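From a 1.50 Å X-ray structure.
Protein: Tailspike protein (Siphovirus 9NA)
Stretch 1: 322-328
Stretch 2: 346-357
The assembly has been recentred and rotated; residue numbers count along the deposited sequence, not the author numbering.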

ATOM      1  N   GLY A 322      21.453  10.865  -1.359  1.00 14.22           N
ATOM      2  CA  GLY A 322      21.794  10.251  -0.078  1.00 14.82           C
ATOM      3  C   GLY A 322      21.184   8.854   0.031  1.00 14.54           C
ATOM      4  O   GLY A 322      21.151   8.064  -0.951  1.00 14.16           O
ATOM      5  N   ILE A 323      20.713   8.539   1.238  1.00 13.80           N
ATOM      6  CA  ILE A 323      20.096   7.246   1.524  1.00 13.81           C
ATOM      7  C   ILE A 323      18.646   7.287   1.072  1.00 12.93           C
ATOM      8  O   ILE A 323      17.988   8.321   1.161  1.00 13.84           O
ATOM      9  CB  ILE A 323      20.240   6.926   3.033  1.00 13.49           C
ATOM     10  CG1 ILE A 323      21.737   6.798   3.379  1.00 14.72           C
ATOM     11  CG2 ILE A 323      19.465   5.654   3.446  1.00 13.21           C
ATOM     12  CD1 ILE A 323      22.015   6.696   4.893  1.00 17.29           C
ATOM     13  N   GLY A 324      18.157   6.163   0.539  1.00 12.61           N
ATOM     14  CA  GLY A 324      16.810   6.167  -0.031  1.00 12.33           C
ATOM     15  C   GLY A 324      15.736   6.512   0.999  1.00 11.87           C
ATOM     16  O   GLY A 324      14.806   7.262   0.690  1.00 12.82           O
ATOM     17  N   ALA A 325      15.870   5.986   2.217  1.00 12.48           N
ATOM     18  CA  ALA A 325      14.945   6.286   3.350  1.00 11.43           C
ATOM     19  C   ALA A 325      15.652   5.742   4.570  1.00 11.77           C
ATOM     20  O   ALA A 325      16.174   4.601   4.542  1.00 12.47           O
ATOM     21  CB  ALA A 325      13.591   5.570   3.182  1.00 12.73           C
ATOM     22  N   TRP A 326      15.691   6.530   5.640  1.00 12.77           N
ATOM     23  CA  TRP A 326      16.291   6.030   6.873  1.00 12.17           C
ATOM     24  C   TRP A 326      15.764   6.676   8.144  1.00 12.47           C
ATOM     25  O   TRP A 326      15.076   7.730   8.121  1.00 12.62           O
ATOM     26  CB  TRP A 326      17.823   6.071   6.841  1.00 12.76           C
ATOM     27  CG  TRP A 326      18.528   7.396   7.088  1.00 13.31           C
ATOM     28  CD1 TRP A 326      18.160   8.663   6.667  1.00 13.73           C
ATOM     29  CD2 TRP A 326      19.809   7.541   7.723  1.00 13.26           C
ATOM     30  NE1 TRP A 326      19.150   9.597   7.040  1.00 13.67           N
ATOM     31  CE2 TRP A 326      20.160   8.927   7.688  1.00 13.06           C
ATOM     32  CE3 TRP A 326      20.704   6.629   8.310  1.00 14.56           C
ATOM     33  CZ2 TRP A 326      21.371   9.409   8.219  1.00 14.63           C
ATOM     34  CZ3 TRP A 326      21.923   7.104   8.832  1.00 15.56           C
ATOM     35  CH2 TRP A 326      22.238   8.477   8.781  1.00 17.56           C
ATOM     36  N   TRP A 327      16.082   6.005   9.244  1.00 12.90           N
ATOM     37  CA  TRP A 327      15.610   6.388  10.585  1.00 12.32           C
ATOM     38  C   TRP A 327      16.545   5.791  11.623  1.00 13.27           C
ATOM     39  O   TRP A 327      17.327   4.868  11.318  1.00 13.54           O
ATOM     40  CB  TRP A 327      14.167   5.877  10.848  1.00 13.92           C
ATOM     41  CG  TRP A 327      14.033   4.380  10.646  1.00 13.28           C
ATOM     42  CD1 TRP A 327      14.256   3.391  11.579  1.00 14.44           C
ATOM     43  CD2 TRP A 327      13.732   3.719   9.421  1.00 13.54           C
ATOM     44  NE1 TRP A 327      14.083   2.139  11.001  1.00 13.79           N
ATOM     45  CE2 TRP A 327      13.764   2.310   9.676  1.00 14.03           C
ATOM     46  CE3 TRP A 327      13.425   4.174   8.125  1.00 14.51           C
ATOM     47  CZ2 TRP A 327      13.531   1.358   8.660  1.00 13.20           C
ATOM     48  CZ3 TRP A 327      13.157   3.246   7.136  1.00 14.26           C
ATOM     49  CH2 TRP A 327      13.203   1.842   7.412  1.00 13.49           C
ATOM     50  N   ASP A 328      16.475   6.339  12.830  1.00 12.54           N
ATOM     51  CA  ASP A 328      17.113   5.677  14.002  1.00 12.68           C
ATOM     52  C   ASP A 328      16.029   5.498  15.076  1.00 13.49           C
ATOM     53  O   ASP A 328      14.835   5.602  14.791  1.00 14.05           O
ATOM     54  CB  ASP A 328      18.340   6.450  14.549  1.00 13.16           C
ATOM     55  CG  ASP A 328      17.953   7.717  15.315  1.00 13.92           C
ATOM     56  OD1 ASP A 328      16.823   8.204  15.089  1.00 15.06           O
ATOM     57  OD2 ASP A 328      18.771   8.214  16.138  1.00 14.94           O
ATOM     58  N   GLY A 346      19.831   1.896   0.116  1.00 12.80           N
ATOM     59  CA  GLY A 346      18.433   2.039  -0.271  1.00 12.48           C
ATOM     60  C   GLY A 346      17.463   2.245   0.888  1.00 12.56           C
ATOM     61  O   GLY A 346      16.459   2.947   0.761  1.00 13.96           O
ATOM     62  N   MET A 347      17.785   1.634   2.019  1.00 13.29           N
ATOM     63  CA  MET A 347      16.968   1.659   3.249  1.00 12.75           C
ATOM     64  C   MET A 347      17.950   1.411   4.381  1.00 13.26           C
ATOM     65  O   MET A 347      18.793   0.498   4.291  1.00 13.84           O
ATOM     66  CB  MET A 347      15.875   0.574   3.230  1.00 12.96           C
ATOM     67  CG  MET A 347      14.879   0.690   4.386  1.00 12.38           C
ATOM     68  SD  MET A 347      14.662  -0.823   5.369  1.00 14.35           S
ATOM     69  CE  MET A 347      15.967  -0.697   6.599  1.00 13.20           C
ATOM     70  N   PHE A 348      17.854   2.194   5.454  1.00 13.58           N
ATOM     71  CA  PHE A 348      18.851   2.085   6.528  1.00 13.00           C
ATOM     72  C   PHE A 348      18.146   2.297   7.887  1.00 13.66           C
ATOM     73  O   PHE A 348      17.486   3.315   8.122  1.00 14.28           O
ATOM     74  CB  PHE A 348      19.970   3.127   6.293  1.00 13.51           C
ATOM     75  CG  PHE A 348      21.263   2.873   7.036  1.00 13.77           C
ATOM     76  CD1 PHE A 348      22.470   2.766   6.316  1.00 16.73           C
ATOM     77  CD2 PHE A 348      21.324   2.833   8.438  1.00 14.82           C
ATOM     78  CE1 PHE A 348      23.721   2.577   6.993  1.00 18.74           C
ATOM     79  CE2 PHE A 348      22.556   2.657   9.102  1.00 15.89           C
ATOM     80  CZ  PHE A 348      23.751   2.524   8.381  1.00 18.27           C
ATOM     81  N   ASP A 349      18.301   1.317   8.772  1.00 13.67           N
ATOM     82  CA  ASP A 349      17.854   1.410  10.164  1.00 12.67           C
ATOM     83  C   ASP A 349      19.074   1.564  11.055  1.00 13.10           C
ATOM     84  O   ASP A 349      19.846   0.595  11.253  1.00 13.50           O
ATOM     85  CB  ASP A 349      16.979   0.194  10.539  1.00 12.67           C
ATOM     86  CG  ASP A 349      16.439   0.255  11.967  1.00 14.56           C
ATOM     87  OD1 ASP A 349      17.024   0.919  12.849  1.00 15.07           O
ATOM     88  OD2 ASP A 349      15.417  -0.421  12.207  1.00 15.81           O
ATOM     89  N   ARG A 350      19.258   2.788  11.563  1.00 14.01           N
ATOM     90  CA  ARG A 350      20.421   3.133  12.379  1.00 15.09           C
ATOM     91  C   ARG A 350      20.129   2.885  13.868  1.00 15.07           C
ATOM     92  O   ARG A 350      21.012   3.053  14.733  1.00 16.05           O
ATOM     93  CB  ARG A 350      20.815   4.608  12.132  1.00 15.98           C
ATOM     94  CG  ARG A 350      21.922   5.102  13.054  1.00 23.55           C
ATOM     95  CD  ARG A 350      23.266   5.155  12.445  1.00 28.00           C
ATOM     96  NE  ARG A 350      23.400   6.564  12.167  1.00 31.41           N
ATOM     97  CZ  ARG A 350      24.514   7.281  12.006  1.00 28.60           C
ATOM     98  NH1 ARG A 350      25.750   6.761  12.018  1.00 33.84           N
ATOM     99  NH2 ARG A 350      24.346   8.575  11.793  1.00 23.54           N
ATOM    100  N   GLY A 351      18.892   2.511  14.166  1.00 14.23           N
ATOM    101  CA  GLY A 351      18.462   2.259  15.548  1.00 14.47           C
ATOM    102  C   GLY A 351      18.425   0.776  15.870  1.00 14.55           C
ATOM    103  O   GLY A 351      19.305   0.004  15.461  1.00 15.07           O
ATOM    104  N   THR A 352      17.408   0.379  16.631  1.00 14.34           N
ATOM    105  CA  THR A 352      17.257  -1.012  17.026  1.00 14.56           C
ATOM    106  C   THR A 352      15.795  -1.251  17.391  1.00 13.53           C
ATOM    107  O   THR A 352      15.057  -0.308  17.608  1.00 14.10           O
ATOM    108  CB  THR A 352      18.185  -1.325  18.251  1.00 14.26           C
ATOM    109  OG1 THR A 352      18.197  -2.726  18.503  1.00 16.18           O
ATOM    110  CG2 THR A 352      17.689  -0.594  19.520  1.00 15.80           C
ATOM    111  N   ASN A 353      15.364  -2.508  17.478  1.00 13.61           N
ATOM    112  CA  ASN A 353      14.050  -2.837  18.011  1.00 13.27           C
ATOM    113  C   ASN A 353      12.951  -2.077  17.260  1.00 13.75           C
ATOM    114  O   ASN A 353      12.026  -1.546  17.858  1.00 14.58           O
ATOM    115  CB  ASN A 353      14.022  -2.563  19.533  1.00 13.98           C
ATOM    116  CG  ASN A 353      12.719  -2.982  20.194  1.00 12.99           C
ATOM    117  OD1 ASN A 353      12.092  -3.966  19.791  1.00 14.17           O
ATOM    118  ND2 ASN A 353      12.294  -2.220  21.215  1.00 15.70           N
ATOM    119  N   ASN A 354      13.048  -2.094  15.926  1.00 12.89           N
ATOM    120  CA  ASN A 354      11.998  -1.559  15.050  1.00 12.97           C
ATOM    121  C   ASN A 354      11.328  -2.672  14.272  1.00 12.69           C
ATOM    122  O   ASN A 354      11.904  -3.741  14.058  1.00 13.59           O
ATOM    123  CB  ASN A 354      12.595  -0.505  14.086  1.00 13.19           C
ATOM    124  CG  ASN A 354      13.144   0.705  14.828  1.00 11.98           C
ATOM    125  OD1 ASN A 354      12.426   1.323  15.609  1.00 12.35           O
ATOM    126  ND2 ASN A 354      14.420   1.015  14.620  1.00 13.97           N
ATOM    127  N   ASP A 355      10.108  -2.379  13.834  1.00 12.14           N
ATOM    128  CA  ASP A 355       9.301  -3.314  13.064  1.00 11.90           C
ATOM    129  C   ASP A 355       9.151  -2.797  11.646  1.00 11.69           C
ATOM    130  O   ASP A 355       8.614  -1.711  11.441  1.00 12.67           O
ATOM    131  CB  ASP A 355       7.946  -3.487  13.734  1.00 13.55           C
ATOM    132  CG  ASP A 355       8.046  -4.353  14.949  1.00 13.67           C
ATOM    133  OD1 ASP A 355       8.179  -5.576  14.786  1.00 14.44           O
ATOM    134  OD2 ASP A 355       8.008  -3.835  16.071  1.00 15.72           O
ATOM    135  N   ILE A 356       9.659  -3.581  10.699  1.00 12.40           N
ATOM    136  CA  ILE A 356       9.886  -3.142   9.316  1.00 12.79           C
ATOM    137  C   ILE A 356       9.237  -4.118   8.368  1.00 13.44           C
ATOM    138  O   ILE A 356       9.600  -5.293   8.367  1.00 14.26           O
ATOM    139  CB  ILE A 356      11.413  -3.112   9.012  1.00 13.54           C
ATOM    140  CG1 ILE A 356      12.162  -2.197   9.983  1.00 14.50           C
ATOM    141  CG2 ILE A 356      11.704  -2.673   7.582  1.00 15.20           C
ATOM    142  CD1 ILE A 356      13.671  -2.317   9.911  1.00 14.95           C
ATOM    143  N   THR A 357       8.299  -3.640   7.564  1.00 12.55           N
ATOM    144  CA  THR A 357       7.573  -4.520   6.650  1.00 12.59           C
ATOM    145  C   THR A 357       7.389  -3.939   5.276  1.00 11.67           C
ATOM    146  O   THR A 357       7.294  -2.742   5.121  1.00 12.60           O
ATOM    147  CB  THR A 357       6.154  -4.897   7.196  1.00 11.31           C
ATOM    148  OG1 THR A 357       5.394  -3.719   7.482  1.00 13.43           O
ATOM    149  CG2 THR A 357       6.245  -5.733   8.472  1.00 13.32           C
TER

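How does the contact begin? Ile-323 lays its CG2 3.8 Å from CB of Phe-348, an apolar touch. At Gly-324 the backbones come close, CA lying 3.3 Å from Gly-346 O; a CB here would point toward the other stretch and clash with that oxygen, so the absent side chain permits the approach.

What ties the strands together? They run parallel, pairing Trp-326 with Phe-348 and Trp-327 with Asp-349. Phe-348 bonds to the residues flanking its partner Trp-326: its N donates to Ala-325 O (3.1 Å), and its O accepts from Trp-327 N (3.2 Å). Beyond it, Arg-350 N donates to Trp-327 O at 2.8 Å, nearly straight at 171°.

What does Trp-326 meet? Its side chain shares a sheet face with Phe-348, and its ring turns an edge to the phenyl face, planes at 84°, setting ring hydrogens against the pi cloud. Its CH2 also lies 3.7 Å from Arg-350 NH2.

Why is Trp-327 so heavily covered? On the other face, its indole NE1 donates to Asp-349 OD2 (3.1 Å), a carboxylate oxygen also held by Asn-354 ND2 (3.0 Å). Asp-349 CA sits over the five-membered ring of Trp-327, while Trp-327 CH2 packs 3.6 Å from Met-347 CG and Trp-327 CZ2 lies 3.9 Å from Ile-356 CD1, so the indole is polar at NE1 and packed against apolar groups along its six-membered ring.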